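Local coordinates for protein maleylacetate reductase (Agrobacterium tumefaciens, PDB 3HL0) that probably catalyses the NADH-dependent reduction of maleylacetate to 3-oxoadipate in the breakdown of gamma-resorcylate, as a member of the iron-containing alcohol dehydrogenase family, at residues M193-L198 against A282-G287; N172-A177 against A291-F296; E66-M69 against E74-K77; I106-D111 against L130-N135. All coordinates share one frame; numbering follows the deposited sequence.

Contact 1: M193-L198 against A282-G287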
loop_
_atom_site.group_PDB
_atom_site.type_symbol
_atom_site.label_atom_id
_atom_site.label_comp_id
_atom_site.label_asym_id
_atom_site.label_seq_id
_atom_site.Cartn_x
_atom_site.Cartn_y
_atom_site.Cartn_z
HETATM N N MSE A 193 -5.884 -7.134 -30.009
HETATM C CA MSE A 193 -5.972 -6.158 -28.904
HETATM C C MSE A 193 -4.782 -6.360 -27.960
HETATM O O MSE A 193 -4.231 -5.372 -27.468
HETATM C CB MSE A 193 -7.259 -6.304 -28.113
HETATM C CG MSE A 193 -8.451 -5.886 -28.959
HETATM SE SE MSE A 193 -10.024 -5.932 -27.709
HETATM C CE MSE A 193 -11.408 -5.412 -28.879
ATOM N N ALA A 194 -4.414 -7.616 -27.722
ATOM C CA ALA A 194 -3.272 -7.885 -26.797
ATOM C C ALA A 194 -1.982 -7.333 -27.333
ATOM O O ALA A 194 -1.200 -6.724 -26.584
ATOM C CB ALA A 194 -3.146 -9.417 -26.518
ATOM N N VAL A 195 -1.713 -7.535 -28.616
ATOM C CA VAL A 195 -0.469 -7.032 -29.187
ATOM C C VAL A 195 -0.460 -5.495 -29.139
ATOM O O VAL A 195 0.552 -4.865 -28.795
ATOM C CB VAL A 195 -0.261 -7.567 -30.623
ATOM C CG1 VAL A 195 0.971 -6.893 -31.234
ATOM C CG2 VAL A 195 -0.047 -9.076 -30.532
ATOM N N GLU A 196 -1.580 -4.870 -29.487
ATOM C CA GLU A 196 -1.659 -3.414 -29.463
ATOM C C GLU A 196 -1.507 -2.876 -28.025
ATOM O O GLU A 196 -0.827 -1.861 -27.846
ATOM C CB GLU A 196 -2.968 -2.959 -30.095
ATOM C CG GLU A 196 -3.197 -1.457 -30.029
ATOM C CD GLU A 196 -2.319 -0.617 -30.942
ATOM O OE1 GLU A 196 -1.355 -1.090 -31.595
ATOM O OE2 GLU A 196 -2.614 0.597 -30.973
ATOM N N GLY A 197 -2.130 -3.542 -27.036
ATOM C CA GLY A 197 -1.974 -3.156 -25.626
ATOM C C GLY A 197 -0.520 -3.253 -25.194
ATOM O O GLY A 197 -0.008 -2.344 -24.538
ATOM N N LEU A 198 0.140 -4.348 -25.539
ATOM C CA LEU A 198 1.600 -4.464 -25.257
ATOM C C LEU A 198 2.416 -3.370 -25.916
ATOM O O LEU A 198 3.313 -2.798 -25.272
ATOM C CB LEU A 198 2.088 -5.858 -25.709
ATOM C CG LEU A 198 1.559 -7.020 -24.842
ATOM C CD1 LEU A 198 1.662 -8.361 -25.585
ATOM C CD2 LEU A 198 2.332 -7.078 -23.486
ATOM N N ALA A 282 7.850 -11.185 -28.284
ATOM C CA ALA A 282 9.298 -11.229 -28.452
ATOM C C ALA A 282 9.767 -10.072 -29.382
ATOM O O ALA A 282 10.764 -9.433 -29.088
ATOM C CB ALA A 282 9.709 -12.590 -29.023
ATOM N N ALA A 283 9.040 -9.833 -30.472
ATOM C CA ALA A 283 9.392 -8.762 -31.418
ATOM C C ALA A 283 9.332 -7.414 -30.748
ATOM O O ALA A 283 10.206 -6.566 -30.947
ATOM C CB ALA A 283 8.476 -8.816 -32.663
ATOM N N LEU A 284 8.328 -7.214 -29.887
ATOM C CA LEU A 284 8.184 -5.920 -29.231
ATOM C C LEU A 284 9.225 -5.650 -28.153
ATOM O O LEU A 284 9.529 -4.491 -27.858
ATOM C CB LEU A 284 6.777 -5.785 -28.621
ATOM C CG LEU A 284 5.607 -5.677 -29.579
ATOM C CD1 LEU A 284 4.304 -5.794 -28.824
ATOM C CD2 LEU A 284 5.718 -4.326 -30.324
ATOM N N VAL A 285 9.729 -6.705 -27.511
ATOM C CA VAL A 285 10.782 -6.536 -26.518
ATOM C C VAL A 285 12.180 -6.676 -27.103
ATOM O O VAL A 285 13.158 -6.506 -26.385
ATOM C CB VAL A 285 10.579 -7.386 -25.185
ATOM C CG1 VAL A 285 9.304 -6.955 -24.494
ATOM C CG2 VAL A 285 10.546 -8.858 -25.447
ATOM N N GLY A 286 12.247 -6.981 -28.395
ATOM C CA GLY A 286 13.538 -7.025 -29.117
ATOM C C GLY A 286 14.418 -8.172 -28.684
ATOM O O GLY A 286 15.660 -8.036 -28.605
ATOM N N GLY A 287 13.817 -9.324 -28.413
ATOM C CA GLY A 287 14.603 -10.474 -28.009
ATOM C C GLY A 287 13.755 -11.680 -27.769
ATOM O O GLY A 287 12.925 -12.036 -28.622
#
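The backbones of L198 and L284 come nearest here, their CA atoms 7.8 Å apart, where an early turn of helix 188-210 faces the last turn of helix 279-285. L284 does nearly all the reaching. Its CG stands anti to its own carbonyl carbon (chi1 -69°) and the chain then runs on extended (chi2 170°), which carries the methyl CD1 across to the other helix. There CD1 of L284 lies 3.8 Å from CB of L198, touching the root of that side chain and not its branches. The same methyl rests 3.9 Å from the backbone O of V195, and V195 adds a looser apolar touch from its side, CG1 to CD1 of L284 at 4.3 Å. No hydrogen bond links the segments. L284 also packs on R199 and I202 of the same helix, while the branches of L198 turn to M174 and A177 of helix 163-180. G286, with a positive phi of 69°, leaves helical geometry, and N of G287 bonds back to O of A282 at 3.1 Å. This Schellman motif closes helix 279-285, one of the short helices in the all-helical C-terminal part of the iron-containing alcohol dehydrogenase fold.

Contact 2: N172-A177 against A291-F296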
loop_
_atom_site.group_PDB
_atom_site.type_symbol
_atom_site.label_atom_id
_atom_site.label_comp_id
_atom_site.label_asym_id
_atom_site.label_seq_id
_atom_site.Cartn_x
_atom_site.Cartn_y
_atom_site.Cartn_z
ATOM N N ASN A 172 1.457 -5.308 -14.692
ATOM C CA ASN A 172 0.247 -6.106 -14.437
ATOM C C ASN A 172 -0.672 -6.109 -15.668
ATOM O O ASN A 172 -1.204 -7.156 -16.077
ATOM C CB ASN A 172 -0.480 -5.524 -13.192
ATOM C CG ASN A 172 -1.710 -6.326 -12.742
ATOM O OD1 ASN A 172 -1.953 -7.483 -13.107
ATOM N ND2 ASN A 172 -2.491 -5.684 -11.894
ATOM N N ALA A 173 -0.842 -4.940 -16.279
ATOM C CA ALA A 173 -1.634 -4.858 -17.523
ATOM C C ALA A 173 -1.000 -5.726 -18.604
ATOM O O ALA A 173 -1.675 -6.541 -19.265
ATOM C CB ALA A 173 -1.720 -3.373 -18.012
HETATM N N MSE A 174 0.297 -5.557 -18.789
HETATM C CA MSE A 174 1.016 -6.318 -19.833
HETATM C C MSE A 174 0.852 -7.827 -19.612
HETATM O O MSE A 174 0.764 -8.602 -20.578
HETATM C CB MSE A 174 2.497 -5.965 -19.878
HETATM C CG MSE A 174 2.663 -4.557 -20.374
HETATM SE SE MSE A 174 4.492 -3.950 -20.344
HETATM C CE MSE A 174 5.261 -5.229 -21.453
ATOM N N ALA A 175 0.801 -8.256 -18.344
ATOM C CA ALA A 175 0.609 -9.677 -18.082
ATOM C C ALA A 175 -0.702 -10.233 -18.657
ATOM O O ALA A 175 -0.734 -11.350 -19.150
ATOM C CB ALA A 175 0.684 -9.942 -16.549
ATOM N N HIS A 176 -1.788 -9.440 -18.568
ATOM C CA HIS A 176 -3.105 -9.864 -19.116
ATOM C C HIS A 176 -2.926 -10.100 -20.620
ATOM O O HIS A 176 -3.392 -11.132 -21.135
ATOM C CB HIS A 176 -4.163 -8.775 -18.929
ATOM C CG HIS A 176 -4.311 -8.220 -17.540
ATOM N ND1 HIS A 176 -4.124 -8.944 -16.379
ATOM C CD2 HIS A 176 -4.698 -6.972 -17.155
ATOM C CE1 HIS A 176 -4.349 -8.156 -15.334
ATOM N NE2 HIS A 176 -4.740 -6.965 -15.787
ATOM N N ALA A 177 -2.256 -9.161 -21.300
ATOM C CA ALA A 177 -2.084 -9.284 -22.776
ATOM C C ALA A 177 -1.191 -10.435 -23.162
ATOM O O ALA A 177 -1.480 -11.183 -24.098
ATOM C CB ALA A 177 -1.540 -7.993 -23.342
ATOM N N ALA A 291 13.072 -13.188 -21.304
ATOM C CA ALA A 291 14.245 -12.353 -21.027
ATOM C C ALA A 291 14.067 -10.896 -21.428
ATOM O O ALA A 291 14.502 -9.973 -20.750
ATOM C CB ALA A 291 15.521 -12.958 -21.697
ATOM N N GLY A 292 13.431 -10.677 -22.571
ATOM C CA GLY A 292 13.171 -9.315 -22.989
ATOM C C GLY A 292 12.256 -8.567 -22.052
ATOM O O GLY A 292 12.439 -7.377 -21.817
ATOM N N LEU A 293 11.260 -9.252 -21.494
ATOM C CA LEU A 293 10.434 -8.631 -20.447
ATOM C C LEU A 293 11.251 -8.262 -19.230
ATOM O O LEU A 293 11.023 -7.233 -18.623
ATOM C CB LEU A 293 9.236 -9.544 -20.044
ATOM C CG LEU A 293 8.071 -9.533 -21.019
ATOM C CD1 LEU A 293 7.155 -10.719 -20.675
ATOM C CD2 LEU A 293 7.303 -8.136 -20.971
ATOM N N PHE A 294 12.148 -9.166 -18.818
ATOM C CA PHE A 294 13.040 -8.864 -17.696
ATOM C C PHE A 294 13.872 -7.603 -17.954
ATOM O O PHE A 294 13.971 -6.719 -17.093
ATOM C CB PHE A 294 13.954 -10.097 -17.463
ATOM C CG PHE A 294 14.926 -9.940 -16.326
ATOM C CD1 PHE A 294 14.616 -10.473 -15.077
ATOM C CD2 PHE A 294 16.160 -9.319 -16.524
ATOM C CE1 PHE A 294 15.510 -10.391 -14.029
ATOM C CE2 PHE A 294 17.070 -9.212 -15.457
ATOM C CZ PHE A 294 16.727 -9.764 -14.217
ATOM N N ASP A 295 14.432 -7.500 -19.163
ATOM C CA ASP A 295 15.221 -6.312 -19.507
ATOM C C ASP A 295 14.343 -5.062 -19.522
ATOM O O ASP A 295 14.759 -3.991 -19.056
ATOM C CB ASP A 295 15.903 -6.480 -20.869
ATOM C CG ASP A 295 16.948 -7.599 -20.883
ATOM O OD1 ASP A 295 17.379 -8.042 -19.801
ATOM O OD2 ASP A 295 17.348 -8.021 -21.997
ATOM N N PHE A 296 13.108 -5.204 -20.045
ATOM C CA PHE A 296 12.200 -4.058 -20.081
ATOM C C PHE A 296 11.831 -3.602 -18.664
ATOM O O PHE A 296 11.823 -2.411 -18.370
ATOM C CB PHE A 296 10.942 -4.433 -20.898
ATOM C CG PHE A 296 9.893 -3.367 -20.902
ATOM C CD1 PHE A 296 10.060 -2.168 -21.622
ATOM C CD2 PHE A 296 8.740 -3.522 -20.151
ATOM C CE1 PHE A 296 9.080 -1.178 -21.597
ATOM C CE2 PHE A 296 7.767 -2.531 -20.117
ATOM C CZ PHE A 296 7.911 -1.364 -20.836
#
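Apolar packing joins M174 to L293 and F296, and the selenomethionine side chain is the bridge. Its CG lies beside the backbone N, the chain runs straight through chi2, and a turn about the CG-SE bond (chi3 59°) swings the methyl CE toward helix 289-300. CE of M174 meets the methyl CD2 of L293 at 3.6 Å; the two side chains pass alongside each other, pointing in opposite directions. These contacts span backbones that stay well apart, since even the nearest pair, M174 and L293, has its CA atoms 9.7 Å from each other.

The second kind of interaction is a Met-aromatic contact, here made by selenium. SE of M174 approaches the CE2 corner of the F296 ring at 3.6 Å and lies 4.7 Å from the ring centroid, 62° off the normal, an oblique approach. CE of M174 is 3.9 Å from the same CE2, so selenium and methyl both meet this corner of the ring. F296 is placed for this by its first torsion, with CG anti to the backbone N (chi1 175°). All three residues are buried, and no hydrogen bond crosses between the segments.

Around this core, M174 also packs on M201 and I202 of helix 188-210. A173 and A177 turn to C228 of helix 215-234, and A175 to H259 and L263 of helix 255-271, which leaves helix 163-180 enclosed in the C-terminal helical bundle with helix 289-300 along one flank.

Contact 3: E66-M69 against E74-K77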
loop_
_atom_site.group_PDB
_atom_site.type_symbol
_atom_site.label_atom_id
_atom_site.label_comp_id
_atom_site.label_asym_id
_atom_site.label_seq_id
_atom_site.Cartn_x
_atom_site.Cartn_y
_atom_site.Cartn_z
ATOM N N GLU A 66 -13.974 4.305 1.981
ATOM C CA GLU A 66 -13.243 3.314 2.786
ATOM C C GLU A 66 -12.920 2.024 2.050
ATOM O O GLU A 66 -12.775 0.959 2.675
ATOM C CB GLU A 66 -13.997 3.032 4.085
ATOM C CG GLU A 66 -13.925 4.187 5.077
ATOM C CD GLU A 66 -14.943 4.063 6.167
ATOM O OE1 GLU A 66 -15.072 2.954 6.747
ATOM O OE2 GLU A 66 -15.612 5.080 6.449
ATOM N N ALA A 67 -12.801 2.105 0.713
ATOM C CA ALA A 67 -12.465 0.923 -0.068
ATOM C C ALA A 67 -11.139 0.399 0.452
ATOM O O ALA A 67 -10.234 1.182 0.772
ATOM C CB ALA A 67 -12.355 1.255 -1.529
ATOM N N ALA A 68 -11.050 -0.922 0.561
ATOM C CA ALA A 68 -9.981 -1.561 1.301
ATOM C C ALA A 68 -9.278 -2.580 0.417
ATOM O O ALA A 68 -9.890 -3.160 -0.490
ATOM C CB ALA A 68 -10.562 -2.243 2.556
HETATM N N MSE A 69 -7.998 -2.830 0.693
HETATM C CA MSE A 69 -7.267 -3.872 -0.055
HETATM C C MSE A 69 -8.020 -5.199 0.060
HETATM O O MSE A 69 -8.465 -5.563 1.152
HETATM C CB MSE A 69 -5.825 -4.035 0.501
ATOM N N GLU A 74 -16.790 -7.494 5.057
ATOM C CA GLU A 74 -17.354 -6.604 6.078
ATOM C C GLU A 74 -17.382 -5.145 5.645
ATOM O O GLU A 74 -18.342 -4.444 5.937
ATOM C CB GLU A 74 -16.735 -6.797 7.463
ATOM C CG GLU A 74 -17.049 -8.169 8.064
ATOM C CD GLU A 74 -18.561 -8.458 8.219
ATOM O OE1 GLU A 74 -19.305 -7.577 8.700
ATOM O OE2 GLU A 74 -19.006 -9.582 7.877
ATOM N N VAL A 75 -16.367 -4.719 4.880
ATOM C CA VAL A 75 -16.386 -3.395 4.290
ATOM C C VAL A 75 -17.490 -3.295 3.225
ATOM O O VAL A 75 -18.234 -2.305 3.166
ATOM C CB VAL A 75 -15.004 -3.030 3.680
ATOM C CG1 VAL A 75 -15.082 -1.707 2.889
ATOM C CG2 VAL A 75 -13.962 -2.934 4.780
ATOM N N THR A 76 -17.612 -4.318 2.389
ATOM C CA THR A 76 -18.687 -4.315 1.396
ATOM C C THR A 76 -20.066 -4.210 2.069
ATOM O O THR A 76 -20.925 -3.453 1.621
ATOM C CB THR A 76 -18.627 -5.562 0.536
ATOM O OG1 THR A 76 -17.416 -5.505 -0.226
ATOM C CG2 THR A 76 -19.851 -5.645 -0.414
ATOM N N LYS A 77 -20.279 -4.959 3.142
ATOM C CA LYS A 77 -21.577 -4.856 3.869
ATOM C C LYS A 77 -21.888 -3.437 4.313
ATOM O O LYS A 77 -23.010 -2.948 4.116
ATOM C CB LYS A 77 -21.600 -5.811 5.054
ATOM C CG LYS A 77 -21.696 -7.243 4.581
ATOM C CD LYS A 77 -21.782 -8.210 5.740
ATOM C CE LYS A 77 -21.864 -9.648 5.239
ATOM N NZ LYS A 77 -20.502 -10.206 5.167
#
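V75 carries this contact, reaching from the first turn of helix 73-85 back to the loop that precedes it. Its two methyls divide the work. CG1, anti to the backbone N (chi1 172°), sits 3.5 Å from the backbone O of E66, a carbon-to-oxygen touch and not a hydrogen bond. CG2 meets the methyl CB of A68 at 4.1 Å. The fork of the valine therefore spans the chain from E66 to A68.

A68 presents its CB directly to V75, whereas A67, between the two touching residues, turns its methyl the other way, onto T42 and onto L102 of helix 97-110. The extended backbone at A67 and A68 is consistent with successive side chains turning to opposite sides. The loop is the link from strand 60-64, at one outer edge of the parallel sheet within this chain, to helix 73-85, as in the beta-alpha units of a Rossmann-like nucleotide-binding domain; A67 also shares backbone hydrogen bonding with S41, next to the NAD-binding T42.

E66 directs its CB toward V75, but its side chain stays 5.0 Å away at its nearest, and the contact comes from its carbonyl. E66 also packs on P72 of the second subunit, and E74 on E66 of that subunit, which puts this corner at the dimer interface. On the helix itself, NZ of K77 forms a salt bridge with OE2 of E74 at 3.2 Å, arriving from above the carboxylate plane.

Contact 4: I106-D111 against L130-N135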
loop_
_atom_site.group_PDB
_atom_site.type_symbol
_atom_site.label_atom_id
_atom_site.label_comp_id
_atom_site.label_asym_id
_atom_site.label_seq_id
_atom_site.Cartn_x
_atom_site.Cartn_y
_atom_site.Cartn_z
ATOM N N ILE A 106 -20.564 -4.325 -4.494
ATOM C CA ILE A 106 -21.849 -3.655 -4.219
ATOM C C ILE A 106 -22.843 -4.036 -5.326
ATOM O O ILE A 106 -23.966 -4.394 -5.037
ATOM C CB ILE A 106 -21.679 -2.105 -4.138
ATOM C CG1 ILE A 106 -20.853 -1.729 -2.915
ATOM C CG2 ILE A 106 -23.047 -1.391 -4.139
ATOM C CD1 ILE A 106 -20.329 -0.271 -2.962
ATOM N N ALA A 107 -22.418 -4.001 -6.589
ATOM C CA ALA A 107 -23.285 -4.418 -7.698
ATOM C C ALA A 107 -23.773 -5.864 -7.533
ATOM O O ALA A 107 -24.961 -6.154 -7.804
ATOM C CB ALA A 107 -22.554 -4.248 -9.043
ATOM N N LEU A 108 -22.900 -6.756 -7.084
ATOM C CA LEU A 108 -23.311 -8.163 -6.862
ATOM C C LEU A 108 -24.510 -8.275 -5.915
ATOM O O LEU A 108 -25.371 -9.143 -6.082
ATOM C CB LEU A 108 -22.139 -9.010 -6.334
ATOM C CG LEU A 108 -22.365 -10.483 -5.998
ATOM C CD1 LEU A 108 -22.668 -11.271 -7.274
ATOM C CD2 LEU A 108 -21.108 -11.020 -5.362
ATOM N N ARG A 109 -24.572 -7.375 -4.943
ATOM C CA ARG A 109 -25.514 -7.483 -3.850
ATOM C C ARG A 109 -26.758 -6.635 -4.066
ATOM O O ARG A 109 -27.793 -6.862 -3.435
ATOM C CB ARG A 109 -24.815 -7.078 -2.550
ATOM C CG ARG A 109 -23.834 -8.153 -2.086
ATOM C CD ARG A 109 -22.821 -7.613 -1.114
ATOM N NE ARG A 109 -22.015 -8.688 -0.554
ATOM C CZ ARG A 109 -20.886 -9.158 -1.099
ATOM N NH1 ARG A 109 -20.412 -8.675 -2.235
ATOM N NH2 ARG A 109 -20.220 -10.136 -0.507
ATOM N N THR A 110 -26.679 -5.655 -4.959
ATOM C CA THR A 110 -27.756 -4.671 -5.096
ATOM C C THR A 110 -28.197 -4.458 -6.547
ATOM O O THR A 110 -29.147 -3.699 -6.810
ATOM C CB THR A 110 -27.292 -3.288 -4.623
ATOM O OG1 THR A 110 -26.295 -2.818 -5.543
ATOM C CG2 THR A 110 -26.695 -3.319 -3.214
ATOM N N ASP A 111 -27.479 -5.067 -7.479
ATOM C CA ASP A 111 -27.614 -4.790 -8.917
ATOM C C ASP A 111 -27.422 -3.298 -9.310
ATOM O O ASP A 111 -27.906 -2.854 -10.358
ATOM C CB ASP A 111 -28.921 -5.366 -9.486
ATOM C CG ASP A 111 -28.732 -5.976 -10.877
ATOM O OD1 ASP A 111 -27.633 -6.520 -11.166
ATOM O OD2 ASP A 111 -29.691 -5.909 -11.674
ATOM N N LEU A 130 -14.550 -10.843 -9.902
ATOM C CA LEU A 130 -14.507 -10.173 -8.601
ATOM C C LEU A 130 -13.805 -11.070 -7.562
ATOM O O LEU A 130 -14.198 -12.215 -7.396
ATOM C CB LEU A 130 -15.943 -9.847 -8.129
ATOM C CG LEU A 130 -16.058 -9.383 -6.674
ATOM C CD1 LEU A 130 -15.331 -8.044 -6.411
ATOM C CD2 LEU A 130 -17.553 -9.307 -6.270
ATOM N N GLY A 131 -12.762 -10.539 -6.921
ATOM C CA GLY A 131 -12.083 -11.186 -5.783
ATOM C C GLY A 131 -12.521 -10.517 -4.486
ATOM O O GLY A 131 -12.677 -9.294 -4.431
ATOM N N GLN A 132 -12.771 -11.336 -3.450
ATOM C CA GLN A 132 -13.184 -10.814 -2.155
ATOM C C GLN A 132 -12.431 -11.560 -1.060
ATOM O O GLN A 132 -11.857 -12.611 -1.316
ATOM C CB GLN A 132 -14.699 -10.967 -1.954
ATOM C CG GLN A 132 -15.528 -10.324 -3.070
ATOM C CD GLN A 132 -17.002 -10.526 -2.883
ATOM O OE1 GLN A 132 -17.673 -9.765 -2.173
ATOM N NE2 GLN A 132 -17.534 -11.556 -3.522
ATOM N N THR A 133 -12.398 -10.996 0.134
ATOM C CA THR A 133 -11.806 -11.688 1.275
ATOM C C THR A 133 -12.935 -11.939 2.239
ATOM O O THR A 133 -13.644 -11.022 2.619
ATOM C CB THR A 133 -10.693 -10.853 1.928
ATOM O OG1 THR A 133 -9.695 -10.592 0.939
ATOM C CG2 THR A 133 -10.024 -11.628 3.086
ATOM N N GLU A 134 -13.109 -13.201 2.611
ATOM C CA GLU A 134 -14.119 -13.567 3.575
ATOM C C GLU A 134 -13.504 -14.563 4.539
ATOM O O GLU A 134 -12.873 -15.522 4.101
ATOM C CB GLU A 134 -15.315 -14.192 2.867
ATOM C CG GLU A 134 -16.512 -14.358 3.793
ATOM C CD GLU A 134 -17.791 -14.684 3.048
ATOM O OE1 GLU A 134 -17.754 -14.821 1.794
ATOM O OE2 GLU A 134 -18.828 -14.813 3.726
ATOM N N ASN A 135 -13.675 -14.325 5.840
ATOM C CA ASN A 135 -13.079 -15.184 6.884
ATOM C C ASN A 135 -11.595 -15.409 6.624
ATOM O O ASN A 135 -11.092 -16.530 6.728
ATOM C CB ASN A 135 -13.805 -16.527 6.988
ATOM C CG ASN A 135 -15.249 -16.381 7.422
ATOM O OD1 ASN A 135 -15.630 -15.412 8.099
ATOM N ND2 ASN A 135 -16.067 -17.363 7.050
#
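OE1 of Q132 is gripped by both terminal nitrogens of R109, NH1 at 2.9 Å and NH2 at 3.1 Å. The guanidinium meets it end-on: the oxygen lies near the guanidinium plane, while NH1 and NH2 reach it from opposite faces of the amide, whose plane stands 84° from that of the guanidinium. Both bonds are bent, with N-H...O angles of 145° and 139°. The arginine chain is extended from CG to NE, which brings its head to the strand although its CB points neither toward the strand nor away from it. NH1 also bonds to O of A105, one turn back, so the helix itself helps to hold the guanidinium in place.

Helix 97-110 follows strand 90-95 in the nucleotide-binding domain, and strand 129-134 is half of an antiparallel hairpin with 137-142; the axes of 106-110 and 130-134 cross almost at right angles, 11.3 Å apart. Beside the polar grip, CD2 of L108 meets CD2 of L130 at 4.0 Å and touches the amide nitrogen NE2 of Q132 at 4.1 Å. L130 follows the NAD-binding I129 in the sequence and lies near the bound NAD. T133 packs on P43 of the second subunit.

Overall arrangement
The four contacts fall into two pairs on opposite sides of the chain's centre. Contacts 1 and 2 lie in the C-terminal helical part, their centres 9 Å apart, and touch directly: CG of L198 lies 3.6 Å from CB of A177, and CG2 of V285 lies 3.6 Å from CA of G292. Contacts 3 and 4 belong to the nucleotide-binding part, centres 10 Å apart, joined where CG2 of T76 packs 3.6 Å from NH1 of R109. Between the pairs the centres are 30 to 36 Å apart. NAD is bound nearer the second pair: its distance is about 6 Å from the side chain of L130, about 9 Å from that of A68 and about 12 Å from that of M174.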